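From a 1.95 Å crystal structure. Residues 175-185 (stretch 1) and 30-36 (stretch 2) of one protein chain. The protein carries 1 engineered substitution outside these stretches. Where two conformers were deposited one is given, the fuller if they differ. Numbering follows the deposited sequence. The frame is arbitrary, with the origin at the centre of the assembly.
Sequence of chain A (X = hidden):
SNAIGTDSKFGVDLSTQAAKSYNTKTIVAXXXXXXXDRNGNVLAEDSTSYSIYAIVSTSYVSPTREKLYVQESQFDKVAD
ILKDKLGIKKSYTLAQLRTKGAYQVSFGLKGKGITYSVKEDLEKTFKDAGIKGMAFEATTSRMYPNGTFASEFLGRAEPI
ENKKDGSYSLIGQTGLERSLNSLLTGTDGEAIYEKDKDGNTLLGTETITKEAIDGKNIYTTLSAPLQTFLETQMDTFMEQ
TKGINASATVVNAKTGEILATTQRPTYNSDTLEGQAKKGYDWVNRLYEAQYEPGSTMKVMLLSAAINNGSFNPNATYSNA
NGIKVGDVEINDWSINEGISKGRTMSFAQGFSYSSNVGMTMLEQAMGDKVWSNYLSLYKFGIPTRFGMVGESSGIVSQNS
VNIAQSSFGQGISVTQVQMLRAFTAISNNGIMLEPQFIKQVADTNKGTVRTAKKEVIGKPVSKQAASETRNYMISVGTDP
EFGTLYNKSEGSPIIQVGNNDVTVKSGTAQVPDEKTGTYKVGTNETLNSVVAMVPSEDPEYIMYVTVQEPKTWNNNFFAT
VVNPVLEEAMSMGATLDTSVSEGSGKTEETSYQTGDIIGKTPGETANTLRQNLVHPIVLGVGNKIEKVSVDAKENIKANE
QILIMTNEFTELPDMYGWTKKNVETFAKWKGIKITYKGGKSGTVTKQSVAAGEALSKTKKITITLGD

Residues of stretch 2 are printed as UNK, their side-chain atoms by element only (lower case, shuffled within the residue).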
ATOM      1  N   GLY A 175      -4.847  -2.427  -7.555  1.00 24.01           N
ATOM      2  CA  GLY A 175      -4.444  -1.641  -6.388  1.00 23.07           C
ATOM      3  C   GLY A 175      -5.411  -1.603  -5.231  1.00 22.84           C
ATOM      4  O   GLY A 175      -6.067  -2.629  -4.911  1.00 22.63           O
ATOM      5  N   LEU A 176      -5.527  -0.436  -4.600  0.50 22.31           N
ATOM      6  CA  LEU A 176      -6.409  -0.270  -3.440  0.50 21.89           C
ATOM      7  C   LEU A 176      -7.891  -0.444  -3.790  0.50 22.28           C
ATOM      8  O   LEU A 176      -8.660  -0.965  -2.979  0.50 21.85           O
ATOM      9  CB  LEU A 176      -6.156   1.076  -2.768  0.50 21.42           C
ATOM     10  CG  LEU A 176      -6.969   1.336  -1.505  0.50 21.77           C
ATOM     11  CD1 LEU A 176      -6.325   2.422  -0.650  0.50 21.43           C
ATOM     12  CD2 LEU A 176      -8.410   1.669  -1.852  0.50 22.15           C
ATOM     13  N   GLU A 177      -8.279  -0.003  -4.988  1.00 22.67           N
ATOM     14  CA  GLU A 177      -9.657  -0.186  -5.484  1.00 23.44           C
ATOM     15  C   GLU A 177     -10.044  -1.656  -5.454  1.00 24.26           C
ATOM     16  O   GLU A 177     -11.148  -2.016  -4.978  1.00 25.72           O
ATOM     17  CB  GLU A 177      -9.787   0.362  -6.907  1.00 23.37           C
ATOM     18  CG  GLU A 177      -9.746   1.880  -6.993  1.00 22.60           C
ATOM     19  CD  GLU A 177     -11.085   2.573  -6.710  1.00 23.40           C
ATOM     20  OE1 GLU A 177     -11.977   2.006  -6.035  1.00 23.68           O
ATOM     21  OE2 GLU A 177     -11.247   3.716  -7.187  1.00 24.10           O
ATOM     22  N   ARG A 178      -9.148  -2.518  -5.933  0.50 25.43           N
ATOM     23  CA  ARG A 178      -9.418  -3.957  -5.920  0.50 26.66           C
ATOM     24  C   ARG A 178      -9.291  -4.519  -4.511  0.50 25.91           C
ATOM     25  O   ARG A 178     -10.151  -5.270  -4.068  0.50 25.04           O
ATOM     26  CB  ARG A 178      -8.479  -4.721  -6.843  0.50 28.41           C
ATOM     27  CG  ARG A 178      -8.828  -6.205  -6.923  0.50 30.67           C
ATOM     28  CD  ARG A 178      -7.866  -6.995  -7.789  0.50 32.76           C
ATOM     29  NE  ARG A 178      -8.338  -8.361  -7.994  0.50 35.63           N
ATOM     30  CZ  ARG A 178      -7.737  -9.251  -8.771  0.50 37.83           C
ATOM     31  NH1 ARG A 178      -6.627  -8.920  -9.416  0.50 37.88           N
ATOM     32  NH2 ARG A 178      -8.248 -10.470  -8.904  0.50 39.43           N
ATOM     33  N   SER A 179      -8.228  -4.140  -3.803  1.00 24.99           N
ATOM     34  CA  SER A 179      -8.000  -4.670  -2.448  1.00 25.95           C
ATOM     35  C   SER A 179      -9.142  -4.425  -1.446  1.00 25.64           C
ATOM     36  O   SER A 179      -9.503  -5.321  -0.691  1.00 25.28           O
ATOM     37  CB  SER A 179      -6.660  -4.173  -1.894  1.00 25.95           C
ATOM     38  OG  SER A 179      -5.593  -4.612  -2.722  1.00 27.10           O
ATOM     39  N   LEU A 180      -9.708  -3.222  -1.461  1.00 25.50           N
ATOM     40  CA  LEU A 180     -10.785  -2.849  -0.525  1.00 26.37           C
ATOM     41  C   LEU A 180     -12.158  -2.874  -1.191  1.00 26.66           C
ATOM     42  O   LEU A 180     -13.109  -2.218  -0.741  1.00 25.20           O
ATOM     43  CB  LEU A 180     -10.532  -1.457   0.042  1.00 25.52           C
ATOM     44  CG  LEU A 180      -9.178  -1.232   0.715  1.00 27.41           C
ATOM     45  CD1 LEU A 180      -9.221   0.071   1.495  1.00 27.59           C
ATOM     46  CD2 LEU A 180      -8.777  -2.356   1.637  1.00 29.36           C
ATOM     47  N   ASN A 181     -12.266  -3.650  -2.253  1.00 27.75           N
ATOM     48  CA  ASN A 181     -13.496  -3.690  -3.017  1.00 29.26           C
ATOM     49  C   ASN A 181     -14.713  -4.059  -2.164  1.00 30.73           C
ATOM     50  O   ASN A 181     -15.786  -3.524  -2.393  1.00 31.11           O
ATOM     51  CB  ASN A 181     -13.367  -4.675  -4.171  1.00 31.05           C
ATOM     52  CG  ASN A 181     -14.306  -4.363  -5.294  1.00 33.30           C
ATOM     53  OD1 ASN A 181     -14.152  -3.356  -5.970  1.00 29.58           O
ATOM     54  ND2 ASN A 181     -15.289  -5.249  -5.521  1.00 36.13           N
ATOM     55  N   SER A 182     -14.544  -4.940  -1.181  1.00 32.01           N
ATOM     56  CA  SER A 182     -15.674  -5.350  -0.341  1.00 35.05           C
ATOM     57  C   SER A 182     -16.207  -4.180   0.459  1.00 33.64           C
ATOM     58  O   SER A 182     -17.413  -3.994   0.534  1.00 34.57           O
ATOM     59  CB  SER A 182     -15.307  -6.500   0.591  1.00 38.24           C
ATOM     60  OG  SER A 182     -14.977  -7.647  -0.158  1.00 43.41           O
ATOM     61  N   LEU A 183     -15.314  -3.384   1.042  1.00 28.49           N
ATOM     62  CA  LEU A 183     -15.733  -2.204   1.800  1.00 27.21           C
ATOM     63  C   LEU A 183     -16.277  -1.085   0.903  1.00 26.22           C
ATOM     64  O   LEU A 183     -17.300  -0.460   1.210  1.00 26.16           O
ATOM     65  CB  LEU A 183     -14.561  -1.665   2.633  1.00 27.80           C
ATOM     66  CG  LEU A 183     -14.060  -2.590   3.749  1.00 27.98           C
ATOM     67  CD1 LEU A 183     -12.706  -2.143   4.280  1.00 28.00           C
ATOM     68  CD2 LEU A 183     -15.086  -2.622   4.854  1.00 29.98           C
ATOM     69  N   LEU A 184     -15.606  -0.847  -0.218  1.00 24.38           N
ATOM     70  CA  LEU A 184     -15.972   0.246  -1.110  1.00 24.86           C
ATOM     71  C   LEU A 184     -17.308   0.043  -1.816  1.00 25.65           C
ATOM     72  O   LEU A 184     -17.975   1.013  -2.131  1.00 23.78           O
ATOM     73  CB  LEU A 184     -14.883   0.463  -2.153  1.00 24.54           C
ATOM     74  CG  LEU A 184     -13.602   1.087  -1.610  1.00 24.31           C
ATOM     75  CD1 LEU A 184     -12.475   0.959  -2.626  1.00 24.35           C
ATOM     76  CD2 LEU A 184     -13.825   2.542  -1.241  1.00 24.51           C
ATOM     77  N   THR A 185     -17.660  -1.218  -2.054  1.00 26.23           N
ATOM     78  CA  THR A 185     -18.850  -1.583  -2.778  1.00 30.61           C
ATOM     79  C   THR A 185     -20.020  -1.632  -1.834  1.00 32.44           C
ATOM     80  O   THR A 185     -19.980  -2.303  -0.801  1.00 36.71           O
ATOM     81  CB  THR A 185     -18.688  -2.965  -3.444  1.00 32.35           C
ATOM     82  OG1 THR A 185     -17.547  -2.934  -4.303  1.00 32.70           O
ATOM     83  CG2 THR A 185     -19.928  -3.339  -4.265  1.00 32.82           C
ATOM     84  N   UNK A  30     -24.946   0.209  -6.186  1.00 32.30           N
ATOM     85  CA  UNK A  30     -24.838   1.183  -5.118  1.00 32.77           C
ATOM     86  C   UNK A  30     -23.712   2.173  -5.442  1.00 32.72           C
ATOM     87  O   UNK A  30     -22.808   1.877  -6.239  1.00 30.28           O
ATOM     88  c   UNK A  30     -24.527   0.473  -3.807  1.00 33.99           C
ATOM     89  N   UNK A  31     -23.782   3.349  -4.835  1.00 32.25           N
ATOM     90  CA  UNK A  31     -22.721   4.305  -4.955  1.00 30.98           C
ATOM     91  C   UNK A  31     -21.462   3.697  -4.289  1.00 28.54           C
ATOM     92  O   UNK A  31     -21.507   3.220  -3.151  1.00 27.35           O
ATOM     93  c   UNK A  31     -22.256   7.800  -3.365  1.00 41.01           C
ATOM     94  c   UNK A  31     -23.083   5.595  -4.241  1.00 35.04           C
ATOM     95  c   UNK A  31     -21.940   6.592  -4.196  1.00 37.83           C
ATOM     96  n   UNK A  31     -21.277   9.886  -2.445  1.00 47.10           N
ATOM     97  c   UNK A  31     -21.065   8.740  -3.370  1.00 43.36           C
ATOM     98  N   UNK A  32     -20.355   3.720  -5.011  1.00 26.35           N
ATOM     99  CA  UNK A  32     -19.099   3.224  -4.501  1.00 25.82           C
ATOM    100  C   UNK A  32     -18.515   4.259  -3.547  1.00 25.82           C
ATOM    101  O   UNK A  32     -18.586   5.469  -3.800  1.00 26.31           O
ATOM    102  n   UNK A  32     -13.441  -0.467  -5.783  1.00 25.00           N
ATOM    103  c   UNK A  32     -18.141   2.972  -5.664  1.00 25.49           C
ATOM    104  c   UNK A  32     -14.634   0.041  -6.010  1.00 25.79           C
ATOM    105  c   UNK A  32     -16.819   2.325  -5.290  1.00 25.58           C
ATOM    106  n   UNK A  32     -14.761   1.337  -6.282  1.00 25.41           N
ATOM    107  c   UNK A  32     -16.029   2.006  -6.555  1.00 25.71           C
ATOM    108  n   UNK A  32     -15.710  -0.754  -5.934  1.00 26.84           N
ATOM    109  N   UNK A  33     -17.907   3.774  -2.472  1.00 25.11           N
ATOM    110  CA  UNK A  33     -17.293   4.620  -1.487  1.00 24.25           C
ATOM    111  C   UNK A  33     -16.210   5.490  -2.085  1.00 24.03           C
ATOM    112  O   UNK A  33     -15.628   5.162  -3.116  1.00 22.63           O
ATOM    113  N   UNK A  34     -15.980   6.622  -1.434  1.00 23.99           N
ATOM    114  CA  UNK A  34     -14.967   7.564  -1.849  1.00 24.01           C
ATOM    115  C   UNK A  34     -13.678   7.209  -1.134  1.00 23.48           C
ATOM    116  O   UNK A  34     -13.711   6.786   0.020  1.00 23.92           O
ATOM    117  c   UNK A  34     -14.303  10.016  -1.716  1.00 24.64           C
ATOM    118  c   UNK A  34     -15.399   8.992  -1.473  1.00 24.31           C
ATOM    119  o   UNK A  34     -16.519   9.343  -2.258  1.00 25.26           O
ATOM    120  N   UNK A  35     -12.558   7.399  -1.825  1.00 22.84           N
ATOM    121  CA  UNK A  35     -11.230   7.205  -1.258  1.00 22.39           C
ATOM    122  C   UNK A  35     -10.670   8.593  -1.045  1.00 22.37           C
ATOM    123  O   UNK A  35     -10.608   9.408  -2.003  1.00 23.12           O
ATOM    124  c   UNK A  35     -10.889   5.004  -2.417  1.00 22.66           C
ATOM    125  c   UNK A  35     -10.301   6.400  -2.191  1.00 22.30           C
ATOM    126  c   UNK A  35      -8.906   6.279  -1.572  1.00 22.26           C
ATOM    127  c   UNK A  35     -10.235   4.226  -3.542  1.00 23.07           C
ATOM    128  N   UNK A  36     -10.273   8.859   0.193  1.00 21.58           N
ATOM    129  CA  UNK A  36      -9.737  10.145   0.609  1.00 22.03           C
ATOM    130  C   UNK A  36      -8.290  10.052   1.076  1.00 21.51           C
ATOM    131  O   UNK A  36      -7.770   8.964   1.366  1.00 21.61           O
ATOM    132  o   UNK A  36     -15.991  11.956   1.136  1.00 27.26           O
ATOM    133  c   UNK A  36     -14.684  11.650   1.305  1.00 25.82           C
ATOM    134  c   UNK A  36     -13.711  12.493   0.801  1.00 24.94           C
ATOM    135  c   UNK A  36     -12.992  10.176   2.121  1.00 24.13           C
ATOM    136  c   UNK A  36     -11.995  10.989   1.606  1.00 23.33           C
ATOM    137  c   UNK A  36     -10.531  10.661   1.819  1.00 22.69           C
ATOM    138  c   UNK A  36     -12.382  12.158   0.951  1.00 23.96           C
ATOM    139  c   UNK A  36     -14.331  10.488   1.966  1.00 25.34           C
TER

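Position 30 carries a single side-chain carbon, the CB. It points toward stretch 1, but this CB stays 5.4 Å from T185 C, the nearest atom there, too far for a contact. One carbon and nothing more makes this A30.

Position 31 has four carbons in an unbranched row ending in a nitrogen, every chi angle near 180°. The chain points away from stretch 1 and stays well clear of it. A straight aliphatic chain capped by one amine is lysine, K31, extended and exposed.

Position 32 has three carbons, a nitrogen, then a carbon carrying two more nitrogens. This flat, nitrogen-rich end is a guanidinium, and it lies among E177, N181, L184 and T185; the residue is R32. Its CA-to-CB bond points sideways, but chi1 to chi3 are all t, so the stretched chain carries its end in between residues of the two short helices. There R32 NE and R32 NH2 each donate to E177 OE1, both at 2.9 Å, in a salt bridge that places one carboxylate oxygen between two donors. R32 NH1 and R32 NH2 both donate to N181 OD1 at 3.0 Å, so a second oxygen is shared in the same way. These acceptors sit at the edge of the guanidinium, near its plane, where its N-H bonds point. L184 CB covers one face, and L184 CD1 is 3.6 Å from R32 NH2. T185 OG1, 3.3 Å from R32 NH1, also lies near the plane; this hydroxyl donates to N181 O at 2.7 Å within its own stretch.

Position 33 has no side-chain atoms, so it is G33. Its backbone comes close to the end of the second helix: G33 CA lies 4.6 Å from L184 CA, and G33 N donates to L184 O at 2.8 Å with a nearly straight angle of 175°. An ideal CB on G33 would sit 3.3 Å from L184 CD2, a tight fit, so the bare backbone leaves that methyl its room.

Position 34 has one carbon bearing an oxygen and a second carbon, the branched pattern of threonine. T34 points away from stretch 1; T34 CB is 6.6 Å from L184 CD2, the nearest atom there.

Position 35 has four carbons, forked at the first, with one arm two carbons long: isoleucine. I35 points toward stretch 1; I35 CD1 reaches L176 CD2 at 3.6 Å and E177 CD at 3.7 Å, and I35 CG1 lies 4.0 Å from L184 CD2, so it touches both helices.

Position 36 has one carbon and then a six-carbon ring bearing an oxygen, a phenol. Y36 makes no contact with stretch 1.

The contact joins three kinds of interaction along a short segment. R32 supplies directed polar bonds to side chains from two successive helices, E177 and N181, four residues apart in sequence; G33 ties its backbone to a carbonyl at the end of a helix, and I35 packs against leucines. L184 links all three: its O accepts from G33, its CB covers the guanidinium, and its CD2 meets I35.

Stretch 2, residues 30-36: AKRGTIY
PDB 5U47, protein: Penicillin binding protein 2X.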